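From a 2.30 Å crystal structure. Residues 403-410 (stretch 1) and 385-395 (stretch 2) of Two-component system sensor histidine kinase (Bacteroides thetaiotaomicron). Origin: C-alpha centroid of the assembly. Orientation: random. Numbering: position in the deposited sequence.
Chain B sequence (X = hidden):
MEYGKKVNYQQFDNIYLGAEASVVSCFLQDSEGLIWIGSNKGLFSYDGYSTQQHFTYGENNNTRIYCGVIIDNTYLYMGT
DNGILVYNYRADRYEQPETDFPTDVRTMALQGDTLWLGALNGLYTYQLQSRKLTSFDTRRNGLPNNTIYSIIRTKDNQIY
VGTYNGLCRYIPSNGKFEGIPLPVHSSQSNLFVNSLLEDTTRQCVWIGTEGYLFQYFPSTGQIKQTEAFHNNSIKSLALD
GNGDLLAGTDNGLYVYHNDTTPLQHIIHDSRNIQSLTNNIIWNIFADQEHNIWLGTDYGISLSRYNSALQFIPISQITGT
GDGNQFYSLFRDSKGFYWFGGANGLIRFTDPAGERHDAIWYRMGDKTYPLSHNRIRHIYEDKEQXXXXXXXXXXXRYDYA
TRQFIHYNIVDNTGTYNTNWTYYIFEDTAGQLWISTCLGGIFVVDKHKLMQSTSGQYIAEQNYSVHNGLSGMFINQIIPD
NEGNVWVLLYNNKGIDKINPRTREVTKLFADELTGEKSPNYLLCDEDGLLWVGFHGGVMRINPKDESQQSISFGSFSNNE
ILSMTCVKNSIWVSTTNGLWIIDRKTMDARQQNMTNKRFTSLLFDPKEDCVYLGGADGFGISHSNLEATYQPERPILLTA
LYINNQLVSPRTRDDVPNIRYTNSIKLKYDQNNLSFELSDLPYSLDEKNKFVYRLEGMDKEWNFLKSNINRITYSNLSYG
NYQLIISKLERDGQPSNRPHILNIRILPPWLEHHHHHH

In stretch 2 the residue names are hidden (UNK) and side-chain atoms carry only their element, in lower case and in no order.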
# COMPACT_ATOMS: atom_id res chain seq x y z
N GLN B 403 23.59 8.02 3.09
CA GLN B 403 23.04 9.36 3.07
C GLN B 403 23.69 10.14 1.92
O GLN B 403 24.88 9.89 1.55
CB GLN B 403 23.22 10.10 4.41
CG GLN B 403 22.52 9.48 5.65
CD GLN B 403 20.98 9.44 5.54
OE1 GLN B 403 20.35 10.29 4.90
NE2 GLN B 403 20.38 8.45 6.13
N PHE B 404 22.91 11.05 1.32
CA PHE B 404 23.46 12.07 0.39
C PHE B 404 24.09 13.26 1.08
O PHE B 404 23.67 13.64 2.17
CB PHE B 404 22.39 12.54 -0.63
CG PHE B 404 22.08 11.48 -1.64
CD1 PHE B 404 22.90 11.32 -2.78
CD2 PHE B 404 21.10 10.56 -1.39
CE1 PHE B 404 22.66 10.31 -3.65
CE2 PHE B 404 20.87 9.53 -2.26
CZ PHE B 404 21.63 9.39 -3.38
N ILE B 405 25.12 13.81 0.44
CA ILE B 405 25.80 15.03 0.89
C ILE B 405 25.45 16.07 -0.16
O ILE B 405 25.68 15.86 -1.35
CB ILE B 405 27.35 14.87 0.92
CG1 ILE B 405 27.79 14.03 2.10
CG2 ILE B 405 28.06 16.24 1.00
CD1 ILE B 405 27.98 12.62 1.79
N HIS B 406 24.92 17.21 0.30
CA HIS B 406 24.42 18.25 -0.54
C HIS B 406 25.51 19.31 -0.68
O HIS B 406 26.28 19.54 0.27
CB HIS B 406 23.20 18.85 0.15
CG HIS B 406 22.59 20.01 -0.58
ND1 HIS B 406 22.84 21.32 -0.22
CD2 HIS B 406 21.75 20.06 -1.64
CE1 HIS B 406 22.16 22.13 -1.03
NE2 HIS B 406 21.49 21.40 -1.88
N TYR B 407 25.56 19.92 -1.86
CA TYR B 407 26.48 21.02 -2.18
C TYR B 407 25.79 22.23 -2.82
O TYR B 407 24.95 22.08 -3.73
CB TYR B 407 27.60 20.55 -3.16
CG TYR B 407 28.38 19.35 -2.72
CD1 TYR B 407 29.48 19.47 -1.85
CD2 TYR B 407 28.02 18.07 -3.14
CE1 TYR B 407 30.19 18.38 -1.43
CE2 TYR B 407 28.75 16.95 -2.74
CZ TYR B 407 29.84 17.12 -1.89
OH TYR B 407 30.53 15.99 -1.46
N ASN B 408 26.19 23.41 -2.40
CA ASN B 408 25.77 24.69 -2.98
C ASN B 408 26.97 25.30 -3.79
O ASN B 408 28.03 25.60 -3.18
CB ASN B 408 25.46 25.71 -1.86
CG ASN B 408 24.28 25.31 -0.97
OD1 ASN B 408 23.15 25.08 -1.45
ND2 ASN B 408 24.54 25.28 0.37
N ILE B 409 26.79 25.54 -5.07
CA ILE B 409 27.84 26.06 -5.95
C ILE B 409 27.39 27.33 -6.66
O ILE B 409 26.30 27.36 -7.24
CB ILE B 409 28.16 24.98 -7.01
CG1 ILE B 409 28.78 23.74 -6.34
CG2 ILE B 409 28.99 25.54 -8.16
CD1 ILE B 409 28.73 22.50 -7.23
N VAL B 410 28.21 28.37 -6.62
CA VAL B 410 27.92 29.62 -7.31
C VAL B 410 29.07 30.02 -8.22
O VAL B 410 30.18 29.55 -8.01
CB VAL B 410 27.62 30.79 -6.34
CG1 VAL B 410 26.41 30.46 -5.45
CG2 VAL B 410 28.81 31.11 -5.50
N UNK B 385 32.22 7.29 -7.47
CA UNK B 385 31.35 8.02 -6.57
C UNK B 385 30.02 8.32 -7.33
O UNK B 385 30.01 8.70 -8.50
c UNK B 385 32.02 9.32 -6.14
n UNK B 385 33.72 7.72 -3.45
c UNK B 385 33.08 8.81 -3.88
c UNK B 385 33.35 9.21 -5.31
o UNK B 385 32.28 9.43 -3.17
N UNK B 386 28.91 8.19 -6.62
CA UNK B 386 27.60 8.32 -7.20
C UNK B 386 27.12 9.80 -7.05
O UNK B 386 27.03 10.29 -5.93
c UNK B 386 24.33 8.05 -6.99
c UNK B 386 25.32 7.00 -7.13
c UNK B 386 26.66 7.38 -6.45
c UNK B 386 25.47 6.67 -8.61
N UNK B 387 26.85 10.47 -8.17
CA UNK B 387 26.30 11.82 -8.13
C UNK B 387 24.85 11.93 -8.67
O UNK B 387 24.48 11.21 -9.59
c UNK B 387 29.44 15.74 -6.10
c UNK B 387 27.16 12.76 -8.92
c UNK B 387 28.62 14.98 -6.87
c UNK B 387 30.80 15.44 -5.98
n UNK B 387 30.78 12.49 -8.17
c UNK B 387 29.15 13.87 -7.53
c UNK B 387 30.52 13.60 -7.41
c UNK B 387 31.36 14.37 -6.63
c UNK B 387 29.64 12.09 -8.77
c UNK B 387 28.61 12.87 -8.41
N UNK B 388 24.03 12.84 -8.12
CA UNK B 388 22.70 13.04 -8.68
C UNK B 388 22.49 14.53 -8.94
O UNK B 388 23.00 15.39 -8.16
c UNK B 388 20.26 12.80 -5.67
c UNK B 388 21.62 12.94 -6.41
c UNK B 388 21.56 12.40 -7.82
c UNK B 388 21.67 10.78 -7.75
N UNK B 389 21.78 14.85 -10.02
CA UNK B 389 21.43 16.22 -10.26
C UNK B 389 19.95 16.33 -9.96
O UNK B 389 19.14 15.44 -10.38
c UNK B 389 21.74 16.65 -11.74
N UNK B 390 19.59 17.39 -9.24
CA UNK B 390 18.20 17.62 -8.82
C UNK B 390 17.83 19.11 -8.86
O UNK B 390 18.72 19.95 -9.10
c UNK B 390 17.93 17.13 -7.35
o UNK B 390 18.36 18.11 -6.42
c UNK B 390 18.51 15.74 -7.03
N UNK B 391 16.55 19.44 -8.58
CA UNK B 391 16.08 20.82 -8.51
C UNK B 391 16.42 21.44 -7.17
O UNK B 391 16.07 22.60 -6.94
o UNK B 391 12.97 20.91 -10.60
c UNK B 391 14.54 20.97 -8.78
c UNK B 391 14.18 20.94 -10.27
o UNK B 391 15.11 20.87 -11.13
N UNK B 392 17.12 20.67 -6.33
CA UNK B 392 17.77 21.16 -5.11
C UNK B 392 19.30 20.93 -5.18
O UNK B 392 19.90 20.39 -4.23
N UNK B 393 19.91 21.34 -6.29
CA UNK B 393 21.35 21.29 -6.52
C UNK B 393 21.86 19.84 -6.65
O UNK B 393 21.06 18.92 -6.84
c UNK B 393 22.13 22.12 -5.47
o UNK B 393 23.53 22.23 -5.80
N UNK B 394 23.18 19.64 -6.57
CA UNK B 394 23.79 18.36 -6.77
C UNK B 394 24.10 17.67 -5.44
O UNK B 394 24.38 18.31 -4.44
c UNK B 394 26.11 19.42 -7.03
c UNK B 394 27.55 19.08 -7.53
c UNK B 394 25.06 18.48 -7.63
c UNK B 394 24.71 19.03 -8.96
N UNK B 395 24.02 16.36 -5.44
CA UNK B 395 24.38 15.60 -4.25
C UNK B 395 25.32 14.45 -4.59
O UNK B 395 25.28 13.92 -5.71
o UNK B 395 22.18 16.39 -1.98
c UNK B 395 23.13 15.00 -3.64
n UNK B 395 21.24 16.50 -3.98
c UNK B 395 22.15 16.05 -3.13

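Position 385 has three side-chain carbons in a row, the third carrying one oxygen and one nitrogen. It does not touch stretch 1. The residue is Gln-385.

Position 386 has four side-chain carbons, forked at the second. One carbon of the fork lies 4.4 Å from Phe-404 CE1, at the edge of that ring. This is Leu-386.

Position 387 has one carbon and then fused five- and six-membered rings of eight carbons and one nitrogen. Its CA-to-CB bond points away from stretch 1, but a carbon of its six-membered ring comes within 3.6 Å of Tyr-407 CE2. Only tryptophan has this ring system, so this is Trp-387, and the carbon is CZ3. The two rings meet obliquely, with planes at 37°.

Position 388 has four carbons, forked at the first, one arm two carbons long. The end of that arm sits over a face of the Phe-404 ring, 4.3 Å from its centroid. The residue is Ile-388.

Position 389 has a single side-chain carbon, out of reach of stretch 1. It is Ala-389.

Position 390 has a first carbon carrying one oxygen and one carbon. It does not touch stretch 1. This is Thr-390. Its OG1 accepts a hydrogen bond from N of position 392 (2.8 Å) and donates one to O of position 393 (2.9 Å), bracing the turn.

Position 391 has two carbons, the second carrying two oxygens. The side chain is out of reach of stretch 1. It is Asp-391, whose two oxygens are hydrogen-bonded elsewhere in the structure.

Position 392 has no side-chain atoms, so it is Gly-392. Its O accepts a weak hydrogen bond from His-406 NE2 (3.0 Å, 123°).

Position 393 has one carbon and one oxygen. The oxygen lies 2.5 Å from Tyr-407 O. This is Ser-393, and OG donates the hydrogen bond. The distance is very short and the placement of OG is less sure.

Position 394 again has four carbons, forked at the first, with one two-carbon arm. The end of that arm is 3.6 Å from Ile-409 CD1. It is Ile-394. Its O accepts a hydrogen bond from Tyr-407 N (3.3 Å).

Position 395 has two carbons, the second carrying one oxygen and one nitrogen. The oxygen is 3.2 Å from His-406 CA. This is Asn-395. Its CB packs 3.8 Å from Phe-404 CD1.

The contact joins two antiparallel strands. His-406 pairs with Asn-395, and their side chains share one face of the sheet. Tyr-407 and Ile-394 lie on the other. Close by, Asn-395 CA approaches Ile-405 O at 3.2 Å. Apolar packing of Phe-404, Tyr-407 and Ile-409 on Leu-386, Ile-388, Trp-387 and Ile-394 accompanies three hydrogen bonds, one of them weak.

Stretch 2 (385-395) QLWIATDGSIN
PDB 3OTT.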